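Local coordinates for protein carboxylase (Deinococcus radiodurans, PDB 5H80) that probably catalyses the ATP-dependent carboxylation of biotin, as the biotin carboxylase domain of a single-chain bacterial carboxylase, at residues T32-I37 against Q57-Y62; F113-A118 against N318-V323; E239-G244 against L299-F304; E324-E329 against L422-V427. All coordinates share one frame; numbering follows the deposited sequence. Where two conformers were deposited one is given.

Contact 1 (T32-I37 against Q57-Y62); sequences TPRVLI and QSVAVY
P33, V35 and I37 pair with Q57 and V59 through four backbone hydrogen bonds. Q57 N donates to P33 O at 3.1 Å, and V35 N donates to Q57 O at 2.8 Å. V59 N reaches V35 O, and I37 N reaches V59 O. All four are nearly straight at the hydrogen. Beyond them the direct pairing gives way to a water, which bonds to I37 O at 2.7 Å and to V61 N at 2.9 Å.

The two strands run parallel. With helix 42-53 between them they form a beta-alpha-beta unit, part of the parallel sheet of the biotin carboxylase N-terminal domain. I37 and A60 pack on that helix. L36 and V61 touch helix 92-101 on the other side of the sheet.

The polar side-chain contact joins R34 and Q57. A bend in the arginine chain, chi3 57°, carries NH1 to Q57 OE1 at 2.8 Å. The bond is bent, 134° at the hydrogen. OE1 lies near the guanidinium plane. NH1 stands above the amide carbonyl plane, and the two flat groups are 90° apart. NH2 forms a salt bridge with E77 and a hydrogen bond with H102 O, so the group has partners besides Q57.

The remaining contacts are van der Waals. V59 CG2 approaches R34 NH2 obliquely at 3.7 Å. Among the apolar side chains, L36 CD1 sits 4.0 Å from V59 CG1 and equally near V61 CG1. On the other face, I37 CD1 meets S58 CB at 3.9 Å.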
loop_
_atom_site.group_PDB
_atom_site.type_symbol
_atom_site.label_atom_id
_atom_site.label_comp_id
_atom_site.label_asym_id
_atom_site.label_seq_id
_atom_site.Cartn_x
_atom_site.Cartn_y
_atom_site.Cartn_z
ATOM N N THR A 32 -14.261 -24.743 8.516
ATOM C CA THR A 32 -13.924 -23.382 7.960
ATOM C C THR A 32 -15.016 -22.376 8.342
ATOM O O THR A 32 -16.241 -22.560 7.998
ATOM C CB THR A 32 -13.763 -23.348 6.451
ATOM O OG1 THR A 32 -13.796 -21.995 5.997
ATOM C CG2 THR A 32 -14.853 -24.061 5.771
ATOM N N PRO A 33 -14.612 -21.320 9.035
ATOM C CA PRO A 33 -15.649 -20.388 9.454
ATOM C C PRO A 33 -16.442 -19.751 8.355
ATOM O O PRO A 33 -15.952 -19.541 7.261
ATOM C CB PRO A 33 -14.868 -19.326 10.277
ATOM C CG PRO A 33 -13.565 -19.911 10.648
ATOM C CD PRO A 33 -13.305 -21.058 9.661
ATOM N N ARG A 34 -17.702 -19.388 8.638
ATOM C CA ARG A 34 -18.527 -18.663 7.766
ATOM C C ARG A 34 -18.955 -17.483 8.541
ATOM O O ARG A 34 -19.746 -17.614 9.540
ATOM C CB ARG A 34 -19.765 -19.486 7.335
ATOM C CG ARG A 34 -19.417 -20.637 6.443
ATOM C CD ARG A 34 -20.640 -21.555 6.225
ATOM N NE ARG A 34 -21.754 -20.780 5.675
ATOM C CZ ARG A 34 -21.827 -20.419 4.400
ATOM N NH1 ARG A 34 -20.841 -20.745 3.564
ATOM N NH2 ARG A 34 -22.903 -19.769 3.955
ATOM N N VAL A 35 -18.403 -16.327 8.173
ATOM C CA VAL A 35 -18.487 -15.130 8.917
ATOM C C VAL A 35 -19.619 -14.200 8.417
ATOM O O VAL A 35 -19.662 -13.681 7.266
ATOM C CB VAL A 35 -17.158 -14.302 8.878
ATOM C CG1 VAL A 35 -17.271 -13.003 9.750
ATOM C CG2 VAL A 35 -15.969 -15.116 9.299
ATOM N N LEU A 36 -20.596 -13.990 9.277
ATOM C CA LEU A 36 -21.646 -13.046 8.925
ATOM C C LEU A 36 -21.197 -11.692 9.229
ATOM O O LEU A 36 -20.877 -11.437 10.375
ATOM C CB LEU A 36 -22.940 -13.321 9.675
ATOM C CG LEU A 36 -24.113 -12.339 9.624
ATOM C CD1 LEU A 36 -24.613 -12.474 8.238
ATOM C CD2 LEU A 36 -25.219 -12.711 10.654
ATOM N N ILE A 37 -21.225 -10.799 8.230
ATOM C CA ILE A 37 -20.716 -9.399 8.347
ATOM C C ILE A 37 -21.955 -8.534 8.640
ATOM O O ILE A 37 -22.741 -8.154 7.718
ATOM C CB ILE A 37 -19.922 -8.976 7.101
ATOM C CG1 ILE A 37 -18.736 -9.959 6.915
ATOM C CG2 ILE A 37 -19.432 -7.531 7.128
ATOM C CD1 ILE A 37 -17.940 -9.680 5.683
ATOM N N GLN A 57 -14.972 -18.061 4.753
ATOM C CA GLN A 57 -16.071 -17.592 3.934
ATOM C C GLN A 57 -16.846 -16.492 4.546
ATOM O O GLN A 57 -16.944 -16.466 5.744
ATOM C CB GLN A 57 -17.032 -18.749 3.574
ATOM C CG GLN A 57 -16.334 -19.793 2.709
ATOM C CD GLN A 57 -17.160 -21.029 2.604
ATOM O OE1 GLN A 57 -18.065 -21.281 3.437
ATOM N NE2 GLN A 57 -16.865 -21.817 1.592
ATOM N N SER A 58 -17.378 -15.586 3.701
ATOM C CA SER A 58 -18.164 -14.502 4.171
ATOM C C SER A 58 -19.602 -14.520 3.691
ATOM O O SER A 58 -19.903 -14.784 2.550
ATOM C CB SER A 58 -17.552 -13.110 3.799
ATOM O OG SER A 58 -17.418 -12.901 2.366
ATOM N N VAL A 59 -20.462 -14.057 4.595
ATOM C CA VAL A 59 -21.860 -13.799 4.281
ATOM C C VAL A 59 -22.122 -12.317 4.589
ATOM O O VAL A 59 -22.043 -11.913 5.712
ATOM C CB VAL A 59 -22.775 -14.784 5.079
ATOM C CG1 VAL A 59 -24.251 -14.435 4.785
ATOM C CG2 VAL A 59 -22.349 -16.281 4.884
ATOM N N ALA A 60 -22.461 -11.546 3.586
ATOM C CA ALA A 60 -22.851 -10.123 3.708
ATOM C C ALA A 60 -24.379 -10.024 3.814
ATOM O O ALA A 60 -25.115 -11.040 3.503
ATOM C CB ALA A 60 -22.278 -9.332 2.532
ATOM N N VAL A 61 -24.839 -8.878 4.304
ATOM C CA VAL A 61 -26.254 -8.553 4.308
ATOM C C VAL A 61 -26.360 -7.147 3.671
ATOM O O VAL A 61 -25.443 -6.256 3.773
ATOM C CB VAL A 61 -26.923 -8.603 5.716
ATOM C CG1 VAL A 61 -27.045 -10.037 6.274
ATOM C CG2 VAL A 61 -26.223 -7.673 6.745
ATOM N N TYR A 62 -27.473 -6.873 3.034
ATOM C CA TYR A 62 -27.748 -5.604 2.454
ATOM C C TYR A 62 -29.223 -5.223 2.465
ATOM O O TYR A 62 -30.108 -6.111 2.392
ATOM C CB TYR A 62 -27.206 -5.441 0.987
ATOM C CG TYR A 62 -27.780 -6.441 0.023
ATOM C CD1 TYR A 62 -28.726 -6.031 -0.885
ATOM C CD2 TYR A 62 -27.456 -7.850 0.036
ATOM C CE1 TYR A 62 -29.369 -6.923 -1.709
ATOM C CE2 TYR A 62 -28.071 -8.765 -0.884
ATOM C CZ TYR A 62 -29.004 -8.251 -1.751
ATOM O OH TYR A 62 -29.670 -9.063 -2.613
HETATM O O HOH W 1 -22.613 -7.233 5.138
#

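Contact 2 (F113-A118 against N318-V323); sequences FLSENA and NPRLQV
Two connecting loops meet here, with S115 and E116 facing P319 and R320. S115 and E116 are the middle residues of a type I turn, L114 to N117, just ahead of helix 118-126. P319 is the centre of an inverse gamma turn that follows strand 312-318.

The main link is a salt bridge. R320 CG stands between the backbone N and the carbonyl carbon, chi1 41°, and the chain then runs extended to NE, which carries it to E116. R320 NE donates to E116 OE2 at 2.7 Å, 162° at the hydrogen. OE2 lies in the guanidinium plane and is met on the anti side of the carboxylate. The two planes are only 20° apart. Water 3 closes a second path from OE2 to R320 NH2. R320 NH1 turns back to L321 O at 3.0 Å, which fixes the rotation of the group.

The contact ties the N-terminal domain to the ATP-binding region. Residues 318-323 belong to a sequence that, in related biotin carboxylases, runs along the active site. With alanine in place of R320, E116 would probably lose its charged mate, and L321 O would lose the NH1 bond.

S115 OG lies 3.4 Å from R320 CD, while its own hydrogen bond goes to G112 O. P319 CD rests 3.9 Å from E116 OE2. Between the backbones, water 2 donates to S115 O and to P319 O, at 2.8 Å each.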
loop_
_atom_site.group_PDB
_atom_site.type_symbol
_atom_site.label_atom_id
_atom_site.label_comp_id
_atom_site.label_asym_id
_atom_site.label_seq_id
_atom_site.Cartn_x
_atom_site.Cartn_y
_atom_site.Cartn_z
ATOM N N PHE A 113 -23.341 0.440 14.354
ATOM C CA PHE A 113 -24.419 -0.604 14.314
ATOM C C PHE A 113 -24.423 -1.324 15.725
ATOM O O PHE A 113 -24.403 -0.641 16.780
ATOM C CB PHE A 113 -24.219 -1.449 13.027
ATOM C CG PHE A 113 -24.456 -0.641 11.723
ATOM C CD1 PHE A 113 -25.748 -0.516 11.172
ATOM C CD2 PHE A 113 -23.445 0.132 11.146
ATOM C CE1 PHE A 113 -25.987 0.290 10.056
ATOM C CE2 PHE A 113 -23.678 0.930 10.013
ATOM C CZ PHE A 113 -24.942 0.971 9.449
ATOM N N LEU A 114 -24.194 -2.625 15.737
ATOM C CA LEU A 114 -24.364 -3.455 16.954
ATOM C C LEU A 114 -23.036 -3.854 17.564
ATOM O O LEU A 114 -22.965 -4.701 18.447
ATOM C CB LEU A 114 -25.193 -4.696 16.553
ATOM C CG LEU A 114 -26.606 -4.400 16.040
ATOM C CD1 LEU A 114 -27.341 -5.665 15.641
ATOM C CD2 LEU A 114 -27.441 -3.582 17.023
ATOM N N SER A 115 -21.922 -3.203 17.135
ATOM C CA SER A 115 -20.631 -3.556 17.720
ATOM C C SER A 115 -20.402 -3.322 19.207
ATOM O O SER A 115 -19.486 -3.889 19.741
ATOM C CB SER A 115 -19.455 -2.900 16.995
ATOM O OG SER A 115 -19.611 -1.497 16.910
ATOM N N GLU A 116 -21.211 -2.488 19.866
ATOM C CA GLU A 116 -21.045 -2.251 21.238
ATOM C C GLU A 116 -22.210 -2.748 22.017
ATOM O O GLU A 116 -22.218 -2.582 23.187
ATOM C CB GLU A 116 -20.889 -0.721 21.435
ATOM C CG GLU A 116 -19.585 -0.208 20.805
ATOM C CD GLU A 116 -19.267 1.227 21.218
ATOM O OE1 GLU A 116 -20.022 1.858 22.039
ATOM O OE2 GLU A 116 -18.229 1.735 20.743
ATOM N N ASN A 117 -23.113 -3.473 21.337
ATOM C CA ASN A 117 -24.336 -3.994 21.971
ATOM C C ASN A 117 -24.151 -5.356 22.652
ATOM O O ASN A 117 -24.104 -6.438 22.002
ATOM C CB ASN A 117 -25.386 -4.037 20.950
ATOM C CG ASN A 117 -26.748 -4.218 21.528
ATOM O OD1 ASN A 117 -27.035 -5.212 22.144
ATOM N ND2 ASN A 117 -27.558 -3.178 21.419
ATOM N N ALA A 118 -24.059 -5.332 23.966
ATOM C CA ALA A 118 -23.764 -6.519 24.717
ATOM C C ALA A 118 -24.887 -7.638 24.612
ATOM O O ALA A 118 -24.650 -8.853 24.663
ATOM C CB ALA A 118 -23.531 -6.158 26.145
ATOM N N ASN A 318 -13.216 2.082 23.423
ATOM C CA ASN A 318 -14.045 1.581 22.330
ATOM C C ASN A 318 -13.704 0.125 22.122
ATOM O O ASN A 318 -12.616 -0.213 21.547
ATOM C CB ASN A 318 -13.819 2.363 21.023
ATOM C CG ASN A 318 -13.902 3.864 21.203
ATOM O OD1 ASN A 318 -12.974 4.626 20.867
ATOM N ND2 ASN A 318 -14.975 4.295 21.670
ATOM N N PRO A 319 -14.607 -0.759 22.527
ATOM C CA PRO A 319 -14.275 -2.174 22.593
ATOM C C PRO A 319 -14.486 -2.899 21.237
ATOM O O PRO A 319 -15.255 -3.914 21.180
ATOM C CB PRO A 319 -15.266 -2.688 23.669
ATOM C CG PRO A 319 -16.474 -1.874 23.418
ATOM C CD PRO A 319 -15.992 -0.486 22.988
ATOM N N ARG A 320 -13.857 -2.398 20.192
ATOM C CA ARG A 320 -14.138 -2.816 18.817
ATOM C C ARG A 320 -13.025 -2.347 17.927
ATOM O O ARG A 320 -12.257 -1.532 18.389
ATOM C CB ARG A 320 -15.466 -2.209 18.353
ATOM C CG ARG A 320 -15.660 -0.754 18.783
ATOM C CD ARG A 320 -16.748 -0.086 18.036
ATOM N NE ARG A 320 -16.875 1.349 18.401
ATOM C CZ ARG A 320 -16.194 2.337 17.792
ATOM N NH1 ARG A 320 -15.327 2.086 16.737
ATOM N NH2 ARG A 320 -16.376 3.599 18.163
ATOM N N LEU A 321 -13.079 -2.787 16.659
ATOM C CA LEU A 321 -12.378 -2.170 15.548
ATOM C C LEU A 321 -12.777 -0.715 15.430
ATOM O O LEU A 321 -13.909 -0.321 15.757
ATOM C CB LEU A 321 -12.645 -2.869 14.232
ATOM C CG LEU A 321 -11.844 -2.522 12.950
ATOM C CD1 LEU A 321 -10.388 -2.946 13.103
ATOM C CD2 LEU A 321 -12.486 -3.209 11.788
ATOM N N GLN A 322 -11.840 0.133 15.031
ATOM C CA GLN A 322 -12.219 1.502 14.615
ATOM C C GLN A 322 -11.913 1.894 13.178
ATOM O O GLN A 322 -10.993 1.269 12.534
ATOM C CB GLN A 322 -11.446 2.506 15.447
ATOM C CG GLN A 322 -11.951 2.768 16.871
ATOM C CD GLN A 322 -11.027 3.624 17.650
ATOM O OE1 GLN A 322 -9.810 3.700 17.385
ATOM N NE2 GLN A 322 -11.600 4.385 18.579
ATOM N N VAL A 323 -12.561 2.971 12.740
ATOM C CA VAL A 323 -12.459 3.442 11.388
ATOM C C VAL A 323 -10.960 3.704 11.046
ATOM O O VAL A 323 -10.525 3.347 9.870
ATOM C CB VAL A 323 -13.215 4.795 11.182
ATOM C CG1 VAL A 323 -12.940 5.386 9.824
ATOM C CG2 VAL A 323 -14.725 4.537 11.202
HETATM O O HOH W 2 -17.066 -5.363 19.686
HETATM O O HOH W 3 -18.529 4.201 19.733
#

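Contact 3 (E239-G244 against L299-F304); sequences EVQVAG and LGTFEF
Q241 CG is anti to the backbone N, and a bend at chi2, 71°, folds the amide back toward G300. T301 OG1 is beside its backbone N, chi1 -62°, which leaves CG2 anti to that N and against E239 CB at 3.5 Å. Q241 NE2 donates to V242 O at 3.2 Å, in the plane of its amide. G300 N reaches the same oxygen from the opposite face. Water 4 bridges NE2 and T301 OG1. Q241 OE1 is held by R255. A leucine in place of Q241 would probably leave R255 without this acceptor and V242 O with one donor fewer.

The strands are antiparallel, in the four-stranded sheet of the ATP-grasp fold. V240 and F302 form a hydrogen-bonded pair, with V240 N to F302 O at 2.7 Å. V242 and G300 form the next. V242 CG2 packs obliquely on F302 CD2 at 3.8 Å, on the side of helix 277-293.

On the other face, E239 and E303 lie side by side, OE1 to OE2 3.4 Å. K265 makes a salt bridge to each, and R255 takes the second oxygen of E239. E324 brings a third acid close to that oxygen, so the buried cluster probably depends on both basic residues.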
loop_
_atom_site.group_PDB
_atom_site.type_symbol
_atom_site.label_atom_id
_atom_site.label_comp_id
_atom_site.label_asym_id
_atom_site.label_seq_id
_atom_site.Cartn_x
_atom_site.Cartn_y
_atom_site.Cartn_z
ATOM N N GLU A 239 -4.979 8.172 21.141
ATOM C CA GLU A 239 -5.677 6.920 21.469
ATOM C C GLU A 239 -4.677 5.815 21.264
ATOM O O GLU A 239 -3.835 5.898 20.372
ATOM C CB GLU A 239 -6.905 6.665 20.642
ATOM C CG GLU A 239 -6.701 6.513 19.085
ATOM C CD GLU A 239 -8.011 6.550 18.288
ATOM O OE1 GLU A 239 -9.068 7.019 18.804
ATOM O OE2 GLU A 239 -8.019 6.098 17.149
ATOM N N VAL A 240 -4.871 4.775 22.002
ATOM C CA VAL A 240 -3.942 3.631 21.959
ATOM C C VAL A 240 -4.621 2.406 21.453
ATOM O O VAL A 240 -5.647 2.023 21.940
ATOM C CB VAL A 240 -3.292 3.332 23.360
ATOM C CG1 VAL A 240 -2.532 2.085 23.275
ATOM C CG2 VAL A 240 -2.484 4.493 23.894
ATOM N N GLN A 241 -4.045 1.732 20.417
ATOM C CA GLN A 241 -4.549 0.471 19.932
ATOM C C GLN A 241 -4.066 -0.693 20.772
ATOM O O GLN A 241 -2.801 -0.888 20.879
ATOM C CB GLN A 241 -4.017 0.275 18.480
ATOM C CG GLN A 241 -4.494 -0.986 17.873
ATOM C CD GLN A 241 -6.037 -0.963 17.530
ATOM O OE1 GLN A 241 -6.474 -0.213 16.719
ATOM N NE2 GLN A 241 -6.845 -1.735 18.368
ATOM N N VAL A 242 -5.036 -1.393 21.362
ATOM C CA VAL A 242 -4.860 -2.642 22.039
ATOM C C VAL A 242 -5.357 -3.888 21.353
ATOM O O VAL A 242 -6.284 -3.928 20.564
ATOM C CB VAL A 242 -5.400 -2.543 23.492
ATOM C CG1 VAL A 242 -5.355 -3.854 24.245
ATOM C CG2 VAL A 242 -4.613 -1.467 24.252
ATOM N N ALA A 243 -4.678 -4.951 21.686
ATOM C CA ALA A 243 -5.079 -6.285 21.358
ATOM C C ALA A 243 -4.848 -7.187 22.527
ATOM O O ALA A 243 -3.789 -7.131 23.215
ATOM C CB ALA A 243 -4.262 -6.854 20.105
ATOM N N GLY A 244 -5.658 -8.211 22.595
ATOM C CA GLY A 244 -5.558 -9.293 23.600
ATOM C C GLY A 244 -6.067 -10.637 23.219
ATOM O O GLY A 244 -6.892 -10.801 22.305
ATOM N N LEU A 299 -9.738 -6.774 19.677
ATOM C CA LEU A 299 -9.251 -5.431 19.590
ATOM C C LEU A 299 -10.032 -4.423 20.404
ATOM O O LEU A 299 -11.262 -4.449 20.372
ATOM C CB LEU A 299 -9.134 -4.931 18.145
ATOM C CG LEU A 299 -8.340 -5.663 17.067
ATOM C CD1 LEU A 299 -8.413 -4.971 15.700
ATOM C CD2 LEU A 299 -6.902 -5.910 17.503
ATOM N N GLY A 300 -9.371 -3.337 20.839
ATOM C CA GLY A 300 -10.054 -2.255 21.486
ATOM C C GLY A 300 -9.164 -1.032 21.468
ATOM O O GLY A 300 -7.921 -1.267 21.285
ATOM N N THR A 301 -9.722 0.158 21.592
ATOM C CA THR A 301 -8.951 1.373 21.574
ATOM C C THR A 301 -9.282 2.111 22.915
ATOM O O THR A 301 -10.439 2.156 23.255
ATOM C CB THR A 301 -9.292 2.212 20.421
ATOM O OG1 THR A 301 -8.989 1.500 19.204
ATOM C CG2 THR A 301 -8.653 3.610 20.426
ATOM N N PHE A 302 -8.279 2.720 23.540
ATOM C CA PHE A 302 -8.413 3.557 24.687
ATOM C C PHE A 302 -8.030 4.987 24.258
ATOM O O PHE A 302 -6.866 5.235 23.822
ATOM C CB PHE A 302 -7.544 3.020 25.773
ATOM C CG PHE A 302 -7.958 1.704 26.225
ATOM C CD1 PHE A 302 -8.949 1.608 27.229
ATOM C CD2 PHE A 302 -7.559 0.532 25.553
ATOM C CE1 PHE A 302 -9.421 0.363 27.642
ATOM C CE2 PHE A 302 -8.083 -0.716 25.928
ATOM C CZ PHE A 302 -8.980 -0.784 26.996
ATOM N N GLU A 303 -8.993 5.877 24.383
ATOM C CA GLU A 303 -8.966 7.302 23.934
ATOM C C GLU A 303 -8.567 8.233 25.140
ATOM O O GLU A 303 -9.063 8.056 26.254
ATOM C CB GLU A 303 -10.193 7.812 23.260
ATOM C CG GLU A 303 -10.584 6.960 22.093
ATOM C CD GLU A 303 -11.842 7.499 21.392
ATOM O OE1 GLU A 303 -12.467 8.441 21.940
ATOM O OE2 GLU A 303 -12.163 6.996 20.316
ATOM N N PHE A 304 -7.697 9.175 24.857
ATOM C CA PHE A 304 -7.279 10.161 25.859
ATOM C C PHE A 304 -7.255 11.568 25.258
ATOM O O PHE A 304 -7.050 11.757 24.059
ATOM C CB PHE A 304 -5.860 9.846 26.361
ATOM C CG PHE A 304 -5.689 8.519 26.933
ATOM C CD1 PHE A 304 -5.791 8.269 28.326
ATOM C CD2 PHE A 304 -5.365 7.399 26.110
ATOM C CE1 PHE A 304 -5.585 7.090 28.875
ATOM C CE2 PHE A 304 -5.161 6.101 26.693
ATOM C CZ PHE A 304 -5.317 5.926 28.093
HETATM O O HOH W 4 -9.562 -1.008 18.378
#

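Contact 4 (E324-E329 against L422-V427)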
loop_
_atom_site.group_PDB
_atom_site.type_symbol
_atom_site.label_atom_id
_atom_site.label_comp_id
_atom_site.label_asym_id
_atom_site.label_seq_id
_atom_site.Cartn_x
_atom_site.Cartn_y
_atom_site.Cartn_z
ATOM N N GLU A 324 -10.230 4.350 11.968
ATOM C CA GLU A 324 -8.855 4.696 11.773
ATOM C C GLU A 324 -7.831 3.547 11.987
ATOM O O GLU A 324 -6.649 3.878 12.145
ATOM C CB GLU A 324 -8.503 5.949 12.550
ATOM C CG GLU A 324 -8.613 5.892 13.992
ATOM C CD GLU A 324 -10.006 6.129 14.590
ATOM O OE1 GLU A 324 -11.030 5.939 13.901
ATOM O OE2 GLU A 324 -10.046 6.524 15.796
ATOM N N HIS A 325 -8.273 2.245 12.099
ATOM C CA HIS A 325 -7.393 1.136 12.376
ATOM C C HIS A 325 -6.424 1.100 11.132
ATOM O O HIS A 325 -5.256 0.742 11.349
ATOM C CB HIS A 325 -8.138 -0.179 12.457
ATOM C CG HIS A 325 -8.654 -0.673 11.122
ATOM N ND1 HIS A 325 -9.803 -0.231 10.525
ATOM C CD2 HIS A 325 -8.092 -1.548 10.231
ATOM C CE1 HIS A 325 -9.979 -0.834 9.336
ATOM N NE2 HIS A 325 -8.949 -1.647 9.137
ATOM N N THR A 326 -6.946 1.588 10.008
ATOM C CA THR A 326 -6.078 1.607 8.756
ATOM C C THR A 326 -4.680 2.299 8.907
ATOM O O THR A 326 -3.603 1.790 8.349
ATOM C CB THR A 326 -6.771 2.328 7.651
ATOM O OG1 THR A 326 -7.035 3.632 8.132
ATOM C CG2 THR A 326 -8.095 1.603 7.249
ATOM N N VAL A 327 -4.595 3.429 9.555
ATOM C CA VAL A 327 -3.275 4.143 9.695
ATOM C C VAL A 327 -2.220 3.385 10.489
ATOM O O VAL A 327 -1.033 3.381 10.141
ATOM C CB VAL A 327 -3.369 5.586 10.249
ATOM C CG1 VAL A 327 -3.655 6.597 9.180
ATOM C CG2 VAL A 327 -4.394 5.732 11.363
ATOM N N THR A 328 -2.651 2.693 11.547
ATOM C CA THR A 328 -1.818 1.874 12.313
ATOM C C THR A 328 -1.344 0.718 11.495
ATOM O O THR A 328 -0.180 0.375 11.547
ATOM C CB THR A 328 -2.630 1.314 13.512
ATOM O OG1 THR A 328 -2.994 2.409 14.359
ATOM C CG2 THR A 328 -1.884 0.293 14.309
ATOM N N GLU A 329 -2.259 0.123 10.738
ATOM C CA GLU A 329 -1.887 -0.984 9.799
ATOM C C GLU A 329 -0.736 -0.540 8.915
ATOM O O GLU A 329 0.234 -1.296 8.754
ATOM C CB GLU A 329 -3.149 -1.376 8.959
ATOM C CG GLU A 329 -4.166 -2.154 9.809
ATOM C CD GLU A 329 -5.237 -2.866 8.944
ATOM O OE1 GLU A 329 -5.522 -2.384 7.837
ATOM O OE2 GLU A 329 -5.750 -3.900 9.354
ATOM N N LEU A 422 -17.314 8.322 1.976
ATOM C CA LEU A 422 -17.171 7.750 0.622
ATOM C C LEU A 422 -15.895 6.921 0.494
ATOM O O LEU A 422 -15.933 5.834 -0.061
ATOM C CB LEU A 422 -17.086 8.842 -0.424
ATOM C CG LEU A 422 -18.387 9.649 -0.817
ATOM C CD1 LEU A 422 -18.006 10.798 -1.752
ATOM C CD2 LEU A 422 -19.482 8.715 -1.332
ATOM N N ALA A 423 -14.771 7.456 1.065
ATOM C CA ALA A 423 -13.548 6.658 1.035
ATOM C C ALA A 423 -12.557 7.096 2.093
ATOM O O ALA A 423 -12.526 8.279 2.458
ATOM C CB ALA A 423 -12.897 6.770 -0.347
ATOM N N LYS A 424 -11.694 6.190 2.485
ATOM C CA LYS A 424 -10.600 6.554 3.385
ATOM C C LYS A 424 -9.264 6.487 2.619
ATOM O O LYS A 424 -9.024 5.482 2.077
ATOM C CB LYS A 424 -10.557 5.722 4.615
ATOM C CG LYS A 424 -11.894 5.600 5.374
ATOM C CD LYS A 424 -11.821 4.700 6.625
ATOM C CE LYS A 424 -11.422 3.229 6.410
ATOM N NZ LYS A 424 -11.532 2.287 7.567
ATOM N N VAL A 425 -8.494 7.554 2.629
ATOM C CA VAL A 425 -7.222 7.619 1.940
ATOM C C VAL A 425 -6.117 7.637 2.932
ATOM O O VAL A 425 -6.017 8.593 3.742
ATOM C CB VAL A 425 -7.137 8.857 1.062
ATOM C CG1 VAL A 425 -5.733 9.060 0.337
ATOM C CG2 VAL A 425 -8.304 8.846 0.045
ATOM N N VAL A 426 -5.247 6.633 2.835
ATOM C CA VAL A 426 -4.185 6.437 3.818
ATOM C C VAL A 426 -2.899 6.688 3.060
ATOM O O VAL A 426 -2.690 6.059 1.998
ATOM C CB VAL A 426 -4.188 5.097 4.496
ATOM C CG1 VAL A 426 -3.133 4.984 5.547
ATOM C CG2 VAL A 426 -5.605 4.822 5.112
ATOM N N VAL A 427 -2.077 7.567 3.604
ATOM C CA VAL A 427 -0.799 7.807 2.936
ATOM C C VAL A 427 0.328 7.515 3.896
ATOM O O VAL A 427 0.225 7.779 5.096
ATOM C CB VAL A 427 -0.740 9.173 2.398
ATOM C CG1 VAL A 427 0.630 9.528 1.978
ATOM C CG2 VAL A 427 -1.667 9.337 1.204
#
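V426, K424 and T326 carry this contact, with most of the surface it buries. V426 CG1 is anti to the backbone N, chi1 -177°, which leaves CG2 beside the N, where it meets T326. CG2 lies 3.5 Å from T326 OG1 and 3.7 Å from T326 CB. The hydroxyl has its polar partner elsewhere, in Q370 OE1. V426 CG1 faces V327 CG1 in the conformer given, and so with less certainty.

K424 comes from the same face of the strand. A bend at chi3, -60°, brings its end to H325 and T326, at the start of the helix. CE lies 3.8 Å from T326 CG2, and NZ lies 3.5 Å from the same methyl. NZ is also 3.9 Å from H325 CE1, approaching the ring obliquely. The ammonium is satisfied outside these segments, by V323 O and by a salt bridge to E42. H325 is held separately, ND1 by Q322 O and NE2 by R46. T326 CG2 also lies over one face of the H325 ring, toward its rim.

No hydrogen bond joins the two segments. The helix and strand axes come within 8.7 Å and differ by 23° in direction. V425 and V427 point the other way, to helix 434-446. The arrangement is a helix laid on an antiparallel sheet, here helix 325-332 of the ATP-binding region against the C-terminal domain strand 421-429.

How the contacts relate
Contact 1 comes first along the chain and lies apart, in the parallel sheet of the N-terminal domain. Its centre is about 18 Å from that of contact 2 and about 26 Å from that of contact 3. The other three adjoin one another. Contact 3 falls within the long span that contact 2 closes, and their centres are about 12 Å apart. They meet where strand 312-318 pairs with strand 299-306. Contact 4 follows directly, since residues 318-323 run on into helix 325-332. Its centre is about 16 Å from that of contact 3. Contacts 2 and 4 thus join the ATP-binding region to the N-terminal and C-terminal domains, consistent with the three parts packing closely together.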